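Local coordinates for protein phenolpthiocerol synthesis type-I polyketide synthase ppsA (Mycobacterium bovis, PDB 7AKC) that probably helps build the lipid core of phthiocerols and phenolphthiocerols as a polyketide synthase subunit, its acyltransferase domain loading the extender unit, at residues T160-T171 / I183-L193; G173-T181 / A300-A308. One frame throughout, in Å; residues are numbered along the deposited sequence. Where two conformers were deposited one is given.

Overall arrangement
Both contacts belong to the acyltransferase domain and share strand 180-184 and its neighbour 171-177. These lie in the four-stranded antiparallel sheet of the ferredoxin-like small subdomain. Contact 1 stays inside that subdomain. It is mostly buried and the larger of the two, with a strand pair, an apolar core and a sodium ion held by one segment. Contact 2 is smaller and only partly buried. It meets helix 298-308, which follows strand 287-290 of the parallel sheet, so it joins the two subdomains. Two waters bridge its polar groups. The contacts touch where T160 packs on T181.

Contact 1: T160-T171 / I183-L193. With NA (sodium ion), chain B.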
# COMPACT_ATOMS: atom_id res chain seq x y z
N THR A 160 19.18 2.57 -0.35
CA THR A 160 18.55 1.26 -0.50
C THR A 160 18.81 0.71 -1.91
O THR A 160 19.23 -0.44 -2.05
CB THR A 160 17.05 1.35 -0.26
OG1 THR A 160 16.85 1.75 1.10
CG2 THR A 160 16.37 -0.02 -0.49
N GLU A 161 18.58 1.53 -2.96
CA GLU A 161 18.79 1.04 -4.34
C GLU A 161 20.24 0.57 -4.51
O GLU A 161 20.47 -0.46 -5.12
CB GLU A 161 18.45 2.09 -5.39
CG GLU A 161 16.98 2.47 -5.40
CD GLU A 161 16.08 1.50 -6.15
OE1 GLU A 161 16.42 0.31 -6.28
OE2 GLU A 161 14.99 1.94 -6.58
N ALA A 162 21.17 1.28 -3.91
CA ALA A 162 22.58 0.95 -4.01
C ALA A 162 22.83 -0.39 -3.29
O ALA A 162 23.54 -1.22 -3.82
CB ALA A 162 23.42 2.06 -3.40
N LEU A 163 22.26 -0.57 -2.09
CA LEU A 163 22.43 -1.83 -1.36
C LEU A 163 21.93 -3.07 -2.16
O LEU A 163 22.58 -4.14 -2.10
CB LEU A 163 21.58 -1.71 -0.08
CG LEU A 163 21.35 -3.04 0.71
CD1 LEU A 163 22.69 -3.50 1.36
CD2 LEU A 163 20.23 -2.87 1.70
N ILE A 164 20.80 -2.90 -2.85
CA ILE A 164 20.20 -4.07 -3.52
C ILE A 164 20.50 -4.14 -5.02
O ILE A 164 19.98 -5.03 -5.69
CB ILE A 164 18.70 -4.10 -3.27
CG1 ILE A 164 17.99 -2.89 -3.94
CG2 ILE A 164 18.40 -4.22 -1.78
CD1 ILE A 164 16.53 -2.90 -3.73
N ALA A 165 21.35 -3.26 -5.54
CA ALA A 165 21.63 -3.22 -6.97
C ALA A 165 22.22 -4.55 -7.48
O ALA A 165 22.00 -4.90 -8.63
CB ALA A 165 22.57 -2.06 -7.29
N ASP A 166 22.98 -5.26 -6.62
CA ASP A 166 23.54 -6.54 -7.05
C ASP A 166 22.68 -7.75 -6.67
O ASP A 166 23.16 -8.87 -6.80
CB ASP A 166 24.99 -6.72 -6.60
CG ASP A 166 25.26 -6.38 -5.13
OD1 ASP A 166 24.29 -5.97 -4.42
OD2 ASP A 166 26.43 -6.56 -4.69
N PHE A 167 21.43 -7.55 -6.25
CA PHE A 167 20.52 -8.66 -5.92
C PHE A 167 19.43 -8.59 -6.94
O PHE A 167 18.45 -7.88 -6.71
CB PHE A 167 19.94 -8.50 -4.50
CG PHE A 167 20.81 -9.02 -3.39
CD1 PHE A 167 22.00 -8.38 -3.06
CD2 PHE A 167 20.43 -10.13 -2.65
CE1 PHE A 167 22.82 -8.86 -2.03
CE2 PHE A 167 21.25 -10.63 -1.63
CZ PHE A 167 22.43 -9.98 -1.31
N PRO A 168 19.56 -9.32 -8.09
CA PRO A 168 18.53 -9.19 -9.16
C PRO A 168 17.11 -9.49 -8.73
O PRO A 168 16.17 -8.95 -9.33
CB PRO A 168 18.98 -10.22 -10.23
CG PRO A 168 20.09 -11.02 -9.58
CD PRO A 168 20.68 -10.19 -8.50
N GLN A 169 16.95 -10.36 -7.71
CA GLN A 169 15.60 -10.73 -7.28
C GLN A 169 15.04 -9.88 -6.14
O GLN A 169 13.88 -10.09 -5.75
CB GLN A 169 15.55 -12.21 -6.89
CG GLN A 169 15.67 -13.17 -8.03
CD GLN A 169 15.58 -14.57 -7.46
OE1 GLN A 169 16.60 -15.13 -6.97
NE2 GLN A 169 14.38 -15.17 -7.49
N VAL A 170 15.81 -8.91 -5.63
CA VAL A 170 15.34 -8.03 -4.56
C VAL A 170 15.16 -6.64 -5.12
O VAL A 170 16.10 -6.10 -5.69
CB VAL A 170 16.29 -7.98 -3.34
CG1 VAL A 170 15.75 -7.00 -2.32
CG2 VAL A 170 16.44 -9.39 -2.73
N THR A 171 13.98 -6.04 -4.89
CA THR A 171 13.73 -4.69 -5.36
C THR A 171 13.21 -3.82 -4.25
O THR A 171 12.76 -4.30 -3.19
CB THR A 171 12.80 -4.74 -6.62
OG1 THR A 171 11.61 -5.45 -6.27
CG2 THR A 171 13.49 -5.40 -7.82
N ILE A 183 12.21 -3.19 1.31
CA ILE A 183 12.69 -4.01 0.19
C ILE A 183 11.85 -5.34 0.16
O ILE A 183 11.31 -5.74 1.18
CB ILE A 183 14.16 -4.33 0.27
CG1 ILE A 183 14.51 -5.04 1.60
CG2 ILE A 183 14.95 -2.99 0.14
CD1 ILE A 183 15.96 -5.54 1.62
N ALA A 184 11.80 -5.99 -0.99
CA ALA A 184 11.01 -7.20 -1.15
C ALA A 184 11.72 -8.15 -2.09
O ALA A 184 12.30 -7.73 -3.08
CB ALA A 184 9.62 -6.84 -1.69
N GLY A 185 11.60 -9.44 -1.79
CA GLY A 185 12.24 -10.47 -2.59
C GLY A 185 12.25 -11.80 -1.85
O GLY A 185 11.59 -11.97 -0.82
N PRO A 186 13.01 -12.78 -2.37
CA PRO A 186 13.06 -14.10 -1.71
C PRO A 186 13.42 -13.99 -0.21
O PRO A 186 14.36 -13.23 0.12
CB PRO A 186 14.11 -14.87 -2.52
CG PRO A 186 14.06 -14.22 -3.89
CD PRO A 186 13.86 -12.74 -3.57
N THR A 187 12.68 -14.67 0.68
CA THR A 187 12.90 -14.51 2.12
C THR A 187 14.36 -14.68 2.57
O THR A 187 14.85 -13.86 3.35
CB THR A 187 11.97 -15.40 2.96
OG1 THR A 187 11.95 -14.88 4.26
CG2 THR A 187 12.42 -16.86 3.05
N GLU A 188 15.08 -15.66 2.01
CA GLU A 188 16.47 -15.89 2.38
C GLU A 188 17.39 -14.76 1.95
O GLU A 188 18.36 -14.44 2.69
CB GLU A 188 16.97 -17.25 1.88
CG GLU A 188 17.04 -17.39 0.36
CD GLU A 188 15.75 -17.74 -0.35
OE1 GLU A 188 14.67 -17.74 0.30
OE2 GLU A 188 15.81 -17.97 -1.58
N GLN A 189 17.05 -14.08 0.81
CA GLN A 189 17.82 -12.92 0.37
C GLN A 189 17.53 -11.70 1.25
O GLN A 189 18.43 -10.94 1.57
CB GLN A 189 17.59 -12.66 -1.11
CG GLN A 189 18.00 -13.88 -1.95
CD GLN A 189 17.80 -13.64 -3.43
OE1 GLN A 189 17.72 -12.49 -3.89
NE2 GLN A 189 17.75 -14.72 -4.20
N ILE A 190 16.27 -11.53 1.66
CA ILE A 190 15.86 -10.48 2.60
C ILE A 190 16.61 -10.64 3.93
O ILE A 190 17.18 -9.68 4.42
CB ILE A 190 14.34 -10.50 2.79
CG1 ILE A 190 13.60 -10.07 1.48
CG2 ILE A 190 13.92 -9.64 4.01
CD1 ILE A 190 13.98 -8.67 0.87
N ASP A 191 16.76 -11.90 4.41
CA ASP A 191 17.49 -12.16 5.62
C ASP A 191 18.96 -11.75 5.46
O ASP A 191 19.53 -11.14 6.37
CB ASP A 191 17.34 -13.63 6.01
CG ASP A 191 16.00 -13.92 6.67
OD1 ASP A 191 15.27 -12.94 7.02
OD2 ASP A 191 15.64 -15.11 6.78
N GLU A 192 19.57 -12.07 4.30
CA GLU A 192 20.99 -11.74 4.10
C GLU A 192 21.16 -10.22 4.09
O GLU A 192 22.15 -9.69 4.63
CB GLU A 192 21.56 -12.35 2.80
CG GLU A 192 23.02 -11.92 2.62
CD GLU A 192 23.86 -12.46 1.48
OE1 GLU A 192 23.36 -13.30 0.71
OE2 GLU A 192 25.05 -12.06 1.40
N LEU A 193 20.20 -9.52 3.49
CA LEU A 193 20.28 -8.05 3.39
C LEU A 193 20.08 -7.39 4.77
O LEU A 193 20.73 -6.39 5.06
CB LEU A 193 19.28 -7.51 2.36
CG LEU A 193 19.76 -7.83 0.96
CD1 LEU A 193 18.60 -7.74 -0.03
CD2 LEU A 193 20.90 -6.85 0.62
NA NA B . 17.88 -5.59 -6.95
O HOH W 1 19.17 -5.44 -8.93
O HOH W 2 16.71 -5.96 -9.09
O HOH W 3 18.99 -11.80 -6.14
O HOH W 4 17.20 -3.42 -7.52
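The carbonyl oxygen of T171 is gripped twice from segment 183-193. A184 N donates to T171 O at 2.9 Å, and the CA-H of I183 adds a weaker C-H...O contact. A184 O is held in the same way, by T171 N and by the CA-H of V170. T171 and A184 thus form an antiparallel hydrogen-bonded pair.

Beyond the strand the side chains take over. V170 has CG1 anti to its backbone N (chi1 178°). This sets CG1 3.7 Å from L193 CD1 and leaves CG2 beside Q189. L193 CD2 lies over one face of the F167 ring, 4.0 Å from its centroid, in a CH-pi contact. E192 comes to the edge of that ring, while its OE2 is salt-bridged to R196. T160 CG2 presses tightly on I183 CG2 at 3.4 Å.

At the outer side Q189 NE2 donates to Q169 OE1 at 3.0 Å, from well above the carbonyl plane. Q189 OE1 accepts from water 3, which in turn accepts from Q169 N.

The sodium ion has six ligands: I164 O, F167 O, V170 O at 2.2 Å, and three waters. The three carbonyls mark the ends of two consecutive type I turns, I164-F167 and F167-V170. The ion therefore probably steadies the loop that carries F167 and V170 onto helix 187-199.

Contact 2: G173-T181 / A300-A308; sequences GIYNSPRQT and AIIDTLHSA
N176 is the first residue of strand 173-177 to reach the helix. Its carbonyl oxygen lies 3.8 Å from A300 CB. The same N176 O accepts a hydrogen bond from water 5 at 2.6 Å. That water also donates to A300 O at 2.9 Å. It accepts from T304 OG1, again at 2.6 Å. One water thus uses both protons on carbonyls, one from each segment, and takes the threonine proton in return. The N176 side chain turns to its own hairpin, where ND2 makes a weak bond to Q180 OE1.

S177 comes next and sits closest to the helix backbone. Its CA is 3.4 Å from T304 OG1, and its CB packs against D303 CB. The hydroxyl lies between the backbone N and the carbonyl carbon (chi1 69°), which leaves it facing water 6. S177 OG and water 6 are 2.7 Å apart. Water 6 donates to D303 OD2 at 2.6 Å and, weakly, to Q180 OE1. D303 is therefore tied to the hairpin through solvent. Its other oxygen, OD1, is held by Q299 of the same helix. N176 and S177 pair together with Q180 in a classic beta bulge that shares S177 with the turn that follows.

P178 is the second residue of that type I turn, S177-Q180. Its CG reaches one helical turn further, 3.6 Å from S307 OG, and CD lies against T304.

The strand and helix 300-308 run at 71° to each other. Q271 of helix 270-278 also touches P178 and T304, so that helix flanks the junction. On the hairpin side, L152 of strand 148-153 lies against N176 and Q180. The tip of the 171-184 hairpin thus rests on helix 298-308, where the antiparallel-sheet subdomain meets the larger one.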
# COMPACT_ATOMS: atom_id res chain seq x y z
N GLY A 173 10.52 -2.13 -2.63
CA GLY A 173 9.09 -2.45 -2.61
C GLY A 173 8.21 -1.28 -2.21
O GLY A 173 7.11 -1.13 -2.77
N ILE A 174 8.58 -0.53 -1.15
CA ILE A 174 7.72 0.59 -0.68
C ILE A 174 8.55 1.78 -0.26
O ILE A 174 9.55 1.63 0.45
CB ILE A 174 6.82 0.17 0.52
CG1 ILE A 174 6.05 -1.14 0.25
CG2 ILE A 174 5.83 1.31 0.97
CD1 ILE A 174 5.22 -1.65 1.53
N TYR A 175 8.14 2.99 -0.77
CA TYR A 175 8.77 4.23 -0.34
C TYR A 175 7.95 4.68 0.88
O TYR A 175 6.87 5.26 0.71
CB TYR A 175 8.73 5.32 -1.43
CG TYR A 175 9.51 5.00 -2.68
CD1 TYR A 175 8.91 4.32 -3.74
CD2 TYR A 175 10.81 5.46 -2.85
CE1 TYR A 175 9.60 4.10 -4.93
CE2 TYR A 175 11.50 5.24 -4.04
CZ TYR A 175 10.89 4.58 -5.08
OH TYR A 175 11.59 4.33 -6.22
N ASN A 176 8.37 4.30 2.09
CA ASN A 176 7.61 4.65 3.30
C ASN A 176 7.65 6.12 3.62
O ASN A 176 6.63 6.76 3.79
CB ASN A 176 8.09 3.84 4.51
CG ASN A 176 7.17 2.72 4.83
OD1 ASN A 176 6.45 2.23 3.98
ND2 ASN A 176 7.21 2.24 6.06
N SER A 177 8.87 6.63 3.74
CA SER A 177 9.13 8.00 4.11
C SER A 177 10.61 8.25 3.74
O SER A 177 11.30 7.34 3.25
CB SER A 177 8.84 8.18 5.60
OG SER A 177 9.82 7.49 6.38
N PRO A 178 11.08 9.48 3.85
CA PRO A 178 12.44 9.79 3.37
C PRO A 178 13.55 8.91 3.92
O PRO A 178 14.46 8.61 3.18
CB PRO A 178 12.64 11.26 3.76
CG PRO A 178 11.21 11.80 3.70
CD PRO A 178 10.37 10.70 4.29
N ARG A 179 13.46 8.49 5.18
CA ARG A 179 14.52 7.71 5.82
C ARG A 179 14.12 6.25 6.09
O ARG A 179 14.79 5.59 6.89
CB ARG A 179 14.90 8.37 7.15
CG ARG A 179 15.31 9.82 6.98
CD ARG A 179 16.77 9.86 6.58
N GLN A 180 13.00 5.79 5.52
CA GLN A 180 12.52 4.43 5.74
C GLN A 180 12.10 3.86 4.41
O GLN A 180 11.18 4.39 3.77
CB GLN A 180 11.24 4.47 6.58
CG GLN A 180 11.41 4.69 8.06
CD GLN A 180 10.30 3.94 8.75
OE1 GLN A 180 9.12 3.91 8.31
NE2 GLN A 180 10.66 3.28 9.83
N THR A 181 12.67 2.70 4.05
CA THR A 181 12.36 2.10 2.76
C THR A 181 12.18 0.60 2.94
O THR A 181 12.93 -0.01 3.69
CB THR A 181 13.58 2.37 1.82
OG1 THR A 181 13.84 3.79 1.79
CG2 THR A 181 13.31 1.92 0.38
N ALA A 300 4.86 6.96 9.37
CA ALA A 300 5.33 7.20 8.00
C ALA A 300 4.67 8.42 7.40
O ALA A 300 5.32 9.18 6.66
CB ALA A 300 5.02 6.00 7.11
N ILE A 301 3.38 8.62 7.69
CA ILE A 301 2.65 9.79 7.20
C ILE A 301 3.27 11.07 7.72
O ILE A 301 3.61 11.96 6.93
CB ILE A 301 1.15 9.61 7.54
CG1 ILE A 301 0.56 8.51 6.64
CG2 ILE A 301 0.38 10.94 7.48
CD1 ILE A 301 -0.89 7.98 7.00
N ILE A 302 3.46 11.15 9.05
CA ILE A 302 4.03 12.31 9.72
C ILE A 302 5.46 12.56 9.28
O ILE A 302 5.81 13.71 9.03
CB ILE A 302 3.96 12.15 11.25
CG1 ILE A 302 2.54 11.88 11.71
CG2 ILE A 302 4.53 13.36 11.94
CD1 ILE A 302 2.45 11.30 13.10
N ASP A 303 6.29 11.50 9.19
CA ASP A 303 7.68 11.67 8.78
C ASP A 303 7.75 12.27 7.37
O ASP A 303 8.48 13.24 7.17
CB ASP A 303 8.43 10.32 8.82
CG ASP A 303 8.68 9.78 10.22
OD1 ASP A 303 8.56 10.55 11.19
OD2 ASP A 303 9.00 8.56 10.34
N THR A 304 6.91 11.79 6.44
CA THR A 304 6.88 12.33 5.07
C THR A 304 6.46 13.82 5.06
O THR A 304 7.10 14.67 4.41
CB THR A 304 5.93 11.50 4.19
OG1 THR A 304 6.56 10.25 3.98
CG2 THR A 304 5.62 12.19 2.79
N LEU A 305 5.38 14.13 5.78
CA LEU A 305 4.83 15.49 5.77
C LEU A 305 5.70 16.49 6.48
O LEU A 305 5.76 17.65 6.06
CB LEU A 305 3.43 15.49 6.36
CG LEU A 305 2.42 14.73 5.50
CD1 LEU A 305 1.16 14.40 6.25
CD2 LEU A 305 2.13 15.43 4.19
N HIS A 306 6.34 16.09 7.59
CA HIS A 306 7.22 16.99 8.31
C HIS A 306 8.47 17.25 7.47
O HIS A 306 8.99 18.37 7.49
CB HIS A 306 7.59 16.42 9.71
N SER A 307 8.97 16.22 6.75
CA SER A 307 10.15 16.42 5.92
C SER A 307 9.84 17.37 4.73
O SER A 307 10.61 18.29 4.49
CB SER A 307 10.70 15.07 5.44
OG SER A 307 11.72 15.29 4.48
N ALA A 308 8.73 17.13 4.01
CA ALA A 308 8.35 17.91 2.82
C ALA A 308 7.82 19.33 3.12
O ALA A 308 8.08 20.25 2.34
CB ALA A 308 7.33 17.15 2.00
O HOH W 5 4.70 8.44 3.94
O HOH W 6 8.55 6.66 8.56